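PDB 4JGL: hypothetical protein from Bacteroides eggerthii, which is of unknown function but adopts a streptavidin-like fold carrying two extra alpha helices. Local coordinates for residues A64-N68 with K147-L151; I67-T71 with T109-T113. All coordinates share one frame; numbering follows the deposited sequence.

Interaction 1. Residues A64-N68 with K147-L151; sequences AYGIN and KFEDL
Lys-147 NZ donates a hydrogen bond of 3.0 Å to Tyr-65 OH, the single polar link between strand residues 64-68 and helix residues 147-151. The helix crosses the strand nearly at right angles (101°), its axis 12.7 Å from the strand's, so side chains fill the gap. The extended lysine chain carries CE to within 3.6 Å of Tyr-65 OH, and the bend at its last torsion (chi4 68°) then swings NZ onto the oxygen. Its ammonium group also makes a cation-pi contact with Tyr-45. One turn further along the helix, Leu-151 slides past the tyrosine in the opposite direction, CD2 lying 4.1 Å from Tyr-65 CD2. The same methyl meets Ile-67 CD1 tip to tip at 3.6 Å. Ile-67 turns its other branch to Phe-148: CG2 lies at the ring edge, near the ring plane, 4.4 Å from CE1. Met-58 on strand 54-61 touches Tyr-65, Ile-67, Lys-147 and Phe-148, and Phe-160 of helix 158-165 closes on Ile-67 and Leu-151. The contact thus grades from a partly exposed polar end, where a lysine donates to a phenol hydroxyl, to buried apolar packing between helix and sheet.

Interaction 2. Residues I67-T71 with T109-T113; sequences INIYT and TPSFT
Tyr-70 faces Ser-111 with CA atoms 8.4 Å apart and Asn-68 faces Thr-109 at 8.9 Å between CA atoms, so the two segments advance in the same direction without pairing their backbones. Tyr-70 bridges the gap: its CG stands anti to the carbonyl carbon (chi1 -70°), and the ring reaches across to the other segment. Tyr-70 OH donates to Pro-110 O at 2.7 Å, in the carbonyl plane and at a C=O...donor angle of 159°, while the oxygen lies in the plane of the phenol ring at its edge. This bond fixes the direction of the hydroxyl and holds the ring's far end at the carbonyl. Phe-112 turns its edge toward the tyrosine face in an offset edge-to-face stack, centroids 5.8 Å apart and planes at 61°. Phe-112 CE2 also comes 3.4 Å from Tyr-70 OH. The CG2 methyl of Thr-109 packs against both the phenol oxygen and Asn-68 ND2. A water bridges the margin, donating to Asn-68 OD1 at 2.8 Å and lying 2.7 Å from Thr-109 OG1. A phenylalanine in place of Tyr-70 would probably keep the ring stack but leave the Pro-110 carbonyl without its donor. Strand 78-92 pairs with both strand 64-75 and strand 112-116, and such side-chain contact between next-but-one strands fits the strongly curved antiparallel sheet of a streptavidin-like fold.

In the fold
Both contacts start from strand 64-75, and their segments overlap at Ile-67 and Asn-68, each of which touches in only one of the two. Their centres lie 15 Å apart, on opposite faces and different stretches of the strand. Interaction 1 uses the face of Tyr-65 and Ile-67, where helix 142-153 packs; interaction 2 uses that of Asn-68 and Tyr-70, met by residues 109-113 at the start of strand 112-116. Along the chain the shared strand comes first, then the 109-113 segment, and last the helix. A single strand in the curled antiparallel sheet thus joins one of the two helices added to the streptavidin-like fold to a part of the sheet two strands away.

Interaction 1. Residues A64-N68 with K147-L151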
ATOM      1  N   ALA A  64       6.761  12.086   6.784  1.00 14.74           N
ATOM      2  CA  ALA A  64       5.926  11.289   7.659  1.00 12.84           C
ATOM      3  C   ALA A  64       5.215  10.273   6.777  1.00 12.04           C
ATOM      4  O   ALA A  64       4.864  10.577   5.634  1.00 12.68           O
ATOM      5  CB  ALA A  64       4.923  12.141   8.385  1.00 14.33           C
ATOM      6  N   TYR A  65       5.001   9.082   7.312  1.00 11.10           N
ATOM      7  CA  TYR A  65       4.332   8.035   6.546  1.00 11.08           C
ATOM      8  C   TYR A  65       2.990   7.683   7.157  1.00 10.65           C
ATOM      9  O   TYR A  65       2.851   7.570   8.389  1.00 13.21           O
ATOM     10  CB  TYR A  65       5.150   6.767   6.473  1.00 12.44           C
ATOM     11  CG  TYR A  65       6.489   6.903   5.813  1.00 17.04           C
ATOM     12  CD1 TYR A  65       6.666   7.669   4.693  1.00 19.10           C
ATOM     13  CD2 TYR A  65       7.572   6.196   6.290  1.00 24.11           C
ATOM     14  CE1 TYR A  65       7.924   7.810   4.077  1.00 22.37           C
ATOM     15  CE2 TYR A  65       8.822   6.291   5.670  1.00 26.51           C
ATOM     16  CZ  TYR A  65       8.975   7.113   4.574  1.00 26.40           C
ATOM     17  OH  TYR A  65      10.197   7.239   3.940  1.00 31.85           O
ATOM     18  N   GLY A  66       2.005   7.514   6.289  1.00  9.98           N
ATOM     19  CA  GLY A  66       0.685   7.047   6.674  1.00 10.68           C
ATOM     20  C   GLY A  66       0.446   5.735   5.955  1.00  9.96           C
ATOM     21  O   GLY A  66       0.460   5.687   4.732  1.00 10.45           O
ATOM     22  N   ILE A  67       0.286   4.675   6.716  1.00 10.21           N
ATOM     23  CA  ILE A  67       0.182   3.342   6.157  0.50  9.67           C
ATOM     24  C   ILE A  67      -1.141   2.693   6.524  1.00  9.76           C
ATOM     25  O   ILE A  67      -1.441   2.445   7.697  1.00 11.30           O
ATOM     26  CB  ILE A  67       1.343   2.448   6.598  0.50 10.41           C
ATOM     27  CG1 ILE A  67       2.675   3.162   6.350  0.50 11.81           C
ATOM     28  CG2 ILE A  67       1.276   1.102   5.856  0.50 11.69           C
ATOM     29  CD1 ILE A  67       3.865   2.418   6.854  0.50 12.82           C
ATOM     30  N   ASN A  68      -1.941   2.430   5.513  1.00  9.39           N
ATOM     31  CA  ASN A  68      -3.144   1.637   5.717  0.50 10.42           C
ATOM     32  C   ASN A  68      -2.803   0.148   5.628  1.00 10.25           C
ATOM     33  O   ASN A  68      -2.162  -0.286   4.660  1.00 12.02           O
ATOM     34  CB  ASN A  68      -4.226   1.999   4.686  0.50 10.92           C
ATOM     35  CG  ASN A  68      -5.088   3.200   5.101  0.50 14.29           C
ATOM     36  OD1 ASN A  68      -5.323   3.435   6.281  0.50 15.62           O
ATOM     37  ND2 ASN A  68      -5.572   3.961   4.109  0.50 14.64           N
ATOM     38  N   LYS A 147      11.673  -0.106   0.258  1.00 10.66           N
ATOM     39  CA  LYS A 147      11.233   0.946   1.173  1.00 12.02           C
ATOM     40  C   LYS A 147      10.441   0.356   2.330  1.00 11.04           C
ATOM     41  O   LYS A 147      10.686   0.666   3.492  1.00 13.15           O
ATOM     42  CB  LYS A 147      10.429   1.996   0.415  1.00 12.67           C
ATOM     43  CG  LYS A 147      10.064   3.219   1.213  1.00 13.67           C
ATOM     44  CD  LYS A 147       9.246   4.173   0.337  1.00 16.99           C
ATOM     45  CE  LYS A 147       9.030   5.531   0.964  1.00 19.98           C
ATOM     46  NZ  LYS A 147      10.264   6.344   1.090  1.00 23.96           N
ATOM     47  N   PHE A 148       9.480  -0.501   2.035  1.00 10.27           N
ATOM     48  CA  PHE A 148       8.726  -1.145   3.091  1.00 10.82           C
ATOM     49  C   PHE A 148       9.617  -2.029   3.976  1.00 11.92           C
ATOM     50  O   PHE A 148       9.484  -2.030   5.204  1.00 12.62           O
ATOM     51  CB  PHE A 148       7.592  -2.023   2.535  1.00 10.34           C
ATOM     52  CG  PHE A 148       6.324  -1.268   2.219  1.00 10.11           C
ATOM     53  CD1 PHE A 148       5.411  -1.003   3.211  1.00 10.86           C
ATOM     54  CD2 PHE A 148       6.031  -0.866   0.938  1.00 10.68           C
ATOM     55  CE1 PHE A 148       4.230  -0.342   2.922  1.00 11.68           C
ATOM     56  CE2 PHE A 148       4.849  -0.177   0.653  1.00 10.40           C
ATOM     57  CZ  PHE A 148       3.948   0.053   1.638  1.00 11.91           C
ATOM     58  N   GLU A 149      10.488  -2.805   3.344  1.00 11.66           N
ATOM     59  CA  GLU A 149      11.271  -3.772   4.105  1.00 12.17           C
ATOM     60  C   GLU A 149      12.290  -3.073   5.002  1.00 13.20           C
ATOM     61  O   GLU A 149      12.553  -3.520   6.124  1.00 14.78           O
ATOM     62  CB  GLU A 149      11.852  -4.826   3.173  1.00 12.31           C
ATOM     63  CG  GLU A 149      10.696  -5.671   2.626  1.00 13.10           C
ATOM     64  CD  GLU A 149      11.021  -6.691   1.574  1.00 14.39           C
ATOM     65  OE1 GLU A 149      12.146  -6.684   1.020  1.00 16.13           O
ATOM     66  OE2 GLU A 149      10.101  -7.501   1.255  1.00 14.27           O
ATOM     67  N   ASP A 150      12.837  -1.962   4.545  1.00 12.03           N
ATOM     68  CA  ASP A 150      13.717  -1.153   5.391  1.00 13.51           C
ATOM     69  C   ASP A 150      12.961  -0.584   6.588  1.00 14.26           C
ATOM     70  O   ASP A 150      13.468  -0.579   7.714  1.00 15.85           O
ATOM     71  CB  ASP A 150      14.331  -0.016   4.582  1.00 14.47           C
ATOM     72  CG  ASP A 150      15.182   0.886   5.400  1.00 22.49           C
ATOM     73  OD1 ASP A 150      16.314   0.469   5.699  1.00 25.03           O
ATOM     74  OD2 ASP A 150      14.727   2.004   5.735  1.00 28.34           O
ATOM     75  N   LEU A 151      11.750  -0.086   6.353  1.00 13.72           N
ATOM     76  CA  LEU A 151      10.933   0.450   7.411  0.50 12.48           C
ATOM     77  C   LEU A 151      10.596  -0.640   8.453  1.00 12.91           C
ATOM     78  O   LEU A 151      10.721  -0.412   9.658  1.00 16.11           O
ATOM     79  CB  LEU A 151       9.713   1.116   6.776  0.50 12.94           C
ATOM     80  CG  LEU A 151       8.731   1.812   7.681  0.50 13.31           C
ATOM     81  CD1 LEU A 151       9.360   3.039   8.310  0.50 16.19           C
ATOM     82  CD2 LEU A 151       7.447   2.148   6.883  0.50 12.80           C
TER

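Interaction 2. Residues I67-T71 with T109-T113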
ATOM      1  N   ILE A  67       0.286   4.675   6.716  1.00 10.21           N
ATOM      2  CA  ILE A  67       0.182   3.342   6.157  0.50  9.67           C
ATOM      3  C   ILE A  67      -1.141   2.693   6.524  1.00  9.76           C
ATOM      4  O   ILE A  67      -1.441   2.445   7.697  1.00 11.30           O
ATOM      5  CB  ILE A  67       1.343   2.448   6.598  0.50 10.41           C
ATOM      6  CG1 ILE A  67       2.675   3.162   6.350  0.50 11.81           C
ATOM      7  CG2 ILE A  67       1.276   1.102   5.856  0.50 11.69           C
ATOM      8  CD1 ILE A  67       3.865   2.418   6.854  0.50 12.82           C
ATOM      9  N   ASN A  68      -1.941   2.430   5.513  1.00  9.39           N
ATOM     10  CA  ASN A  68      -3.144   1.637   5.717  0.50 10.42           C
ATOM     11  C   ASN A  68      -2.803   0.148   5.628  1.00 10.25           C
ATOM     12  O   ASN A  68      -2.162  -0.286   4.660  1.00 12.02           O
ATOM     13  CB  ASN A  68      -4.226   1.999   4.686  0.50 10.92           C
ATOM     14  CG  ASN A  68      -5.088   3.200   5.101  0.50 14.29           C
ATOM     15  OD1 ASN A  68      -5.323   3.435   6.281  0.50 15.62           O
ATOM     16  ND2 ASN A  68      -5.572   3.961   4.109  0.50 14.64           N
ATOM     17  N   ILE A  69      -3.219  -0.600   6.643  1.00 10.07           N
ATOM     18  CA  ILE A  69      -3.147  -2.058   6.634  1.00 10.49           C
ATOM     19  C   ILE A  69      -4.536  -2.540   6.260  1.00 10.58           C
ATOM     20  O   ILE A  69      -5.510  -2.352   7.013  1.00 11.68           O
ATOM     21  CB  ILE A  69      -2.760  -2.639   7.994  1.00 11.70           C
ATOM     22  CG1 ILE A  69      -1.383  -2.149   8.444  1.00 14.21           C
ATOM     23  CG2 ILE A  69      -2.756  -4.175   7.903  1.00 14.53           C
ATOM     24  CD1 ILE A  69      -1.095  -2.458   9.922  1.00 17.24           C
ATOM     25  N   TYR A  70      -4.642  -3.104   5.063  1.00  9.81           N
ATOM     26  CA  TYR A  70      -5.843  -3.759   4.559  1.00  9.76           C
ATOM     27  C   TYR A  70      -5.673  -5.252   4.732  1.00  9.52           C
ATOM     28  O   TYR A  70      -4.562  -5.775   4.584  1.00 10.46           O
ATOM     29  CB  TYR A  70      -6.040  -3.499   3.051  1.00 10.10           C
ATOM     30  CG  TYR A  70      -6.419  -2.082   2.678  1.00  9.88           C
ATOM     31  CD1 TYR A  70      -5.477  -1.078   2.474  1.00 10.39           C
ATOM     32  CD2 TYR A  70      -7.736  -1.758   2.453  1.00 10.92           C
ATOM     33  CE1 TYR A  70      -5.887   0.203   2.109  1.00 10.86           C
ATOM     34  CE2 TYR A  70      -8.129  -0.509   2.106  1.00 10.92           C
ATOM     35  CZ  TYR A  70      -7.220   0.485   1.948  1.00 10.26           C
ATOM     36  OH  TYR A  70      -7.644   1.758   1.576  1.00 12.39           O
ATOM     37  N   THR A  71      -6.787  -5.949   4.939  1.00 10.60           N
ATOM     38  CA  THR A  71      -6.805  -7.380   4.724  1.00 11.31           C
ATOM     39  C   THR A  71      -7.259  -7.638   3.292  1.00 10.79           C
ATOM     40  O   THR A  71      -7.988  -6.832   2.725  1.00 12.75           O
ATOM     41  CB  THR A  71      -7.723  -8.082   5.736  1.00 12.43           C
ATOM     42  OG1 THR A  71      -9.044  -7.553   5.630  1.00 13.67           O
ATOM     43  CG2 THR A  71      -7.194  -7.891   7.144  1.00 15.50           C
ATOM     44  N   THR A 109     -12.670   5.000   5.080  1.00 12.57           N
ATOM     45  CA  THR A 109     -11.477   4.591   4.338  1.00 12.51           C
ATOM     46  C   THR A 109     -11.931   3.777   3.132  1.00 13.06           C
ATOM     47  O   THR A 109     -12.705   2.842   3.308  1.00 13.70           O
ATOM     48  CB  THR A 109     -10.544   3.743   5.207  1.00 11.36           C
ATOM     49  OG1 THR A 109     -10.013   4.577   6.244  1.00 13.12           O
ATOM     50  CG2 THR A 109      -9.362   3.184   4.401  1.00 12.45           C
ATOM     51  N   PRO A 110     -11.447   4.100   1.918  1.00 14.45           N
ATOM     52  CA  PRO A 110     -11.926   3.359   0.757  1.00 16.41           C
ATOM     53  C   PRO A 110     -11.452   1.909   0.739  1.00 13.00           C
ATOM     54  O   PRO A 110     -10.326   1.615   1.166  1.00 14.27           O
ATOM     55  CB  PRO A 110     -11.299   4.118  -0.429  1.00 17.56           C
ATOM     56  CG  PRO A 110     -10.211   4.895   0.089  1.00 21.86           C
ATOM     57  CD  PRO A 110     -10.551   5.206   1.535  1.00 15.77           C
ATOM     58  N   SER A 111     -12.330   1.012   0.291  1.00 14.41           N
ATOM     59  CA  SER A 111     -11.953  -0.331  -0.087  1.00 13.59           C
ATOM     60  C   SER A 111     -11.395  -0.291  -1.502  1.00 14.13           C
ATOM     61  O   SER A 111     -11.598   0.681  -2.243  1.00 16.31           O
ATOM     62  CB  SER A 111     -13.130  -1.296   0.022  1.00 16.51           C
ATOM     63  OG  SER A 111     -13.596  -1.384   1.357  1.00 19.44           O
ATOM     64  N   PHE A 112     -10.655  -1.323  -1.863  1.00 12.80           N
ATOM     65  CA  PHE A 112     -10.157  -1.437  -3.228  1.00 11.78           C
ATOM     66  C   PHE A 112     -10.423  -2.829  -3.772  1.00 11.60           C
ATOM     67  O   PHE A 112     -10.259  -3.819  -3.052  1.00 14.16           O
ATOM     68  CB  PHE A 112      -8.627  -1.213  -3.290  1.00 12.40           C
ATOM     69  CG  PHE A 112      -8.197   0.215  -3.083  1.00 13.16           C
ATOM     70  CD1 PHE A 112      -8.373   1.129  -4.106  1.00 14.57           C
ATOM     71  CD2 PHE A 112      -7.594   0.635  -1.911  1.00 16.78           C
ATOM     72  CE1 PHE A 112      -7.969   2.441  -3.953  1.00 15.21           C
ATOM     73  CE2 PHE A 112      -7.217   1.944  -1.747  1.00 16.01           C
ATOM     74  CZ  PHE A 112      -7.400   2.844  -2.759  1.00 16.58           C
ATOM     75  N   THR A 113     -10.778  -2.884  -5.043  1.00 11.36           N
ATOM     76  CA  THR A 113     -10.675  -4.114  -5.837  1.00 11.56           C
ATOM     77  C   THR A 113      -9.683  -3.817  -6.948  1.00 11.51           C
ATOM     78  O   THR A 113      -9.933  -2.927  -7.780  1.00 12.60           O
ATOM     79  CB  THR A 113     -12.017  -4.544  -6.428  1.00 14.01           C
ATOM     80  OG1 THR A 113     -12.918  -4.857  -5.352  1.00 19.54           O
ATOM     81  CG2 THR A 113     -11.902  -5.813  -7.304  1.00 16.08           C
TER
HETATM   82  O   HOH W   1      -7.602   4.386   7.530  1.00 15.54           O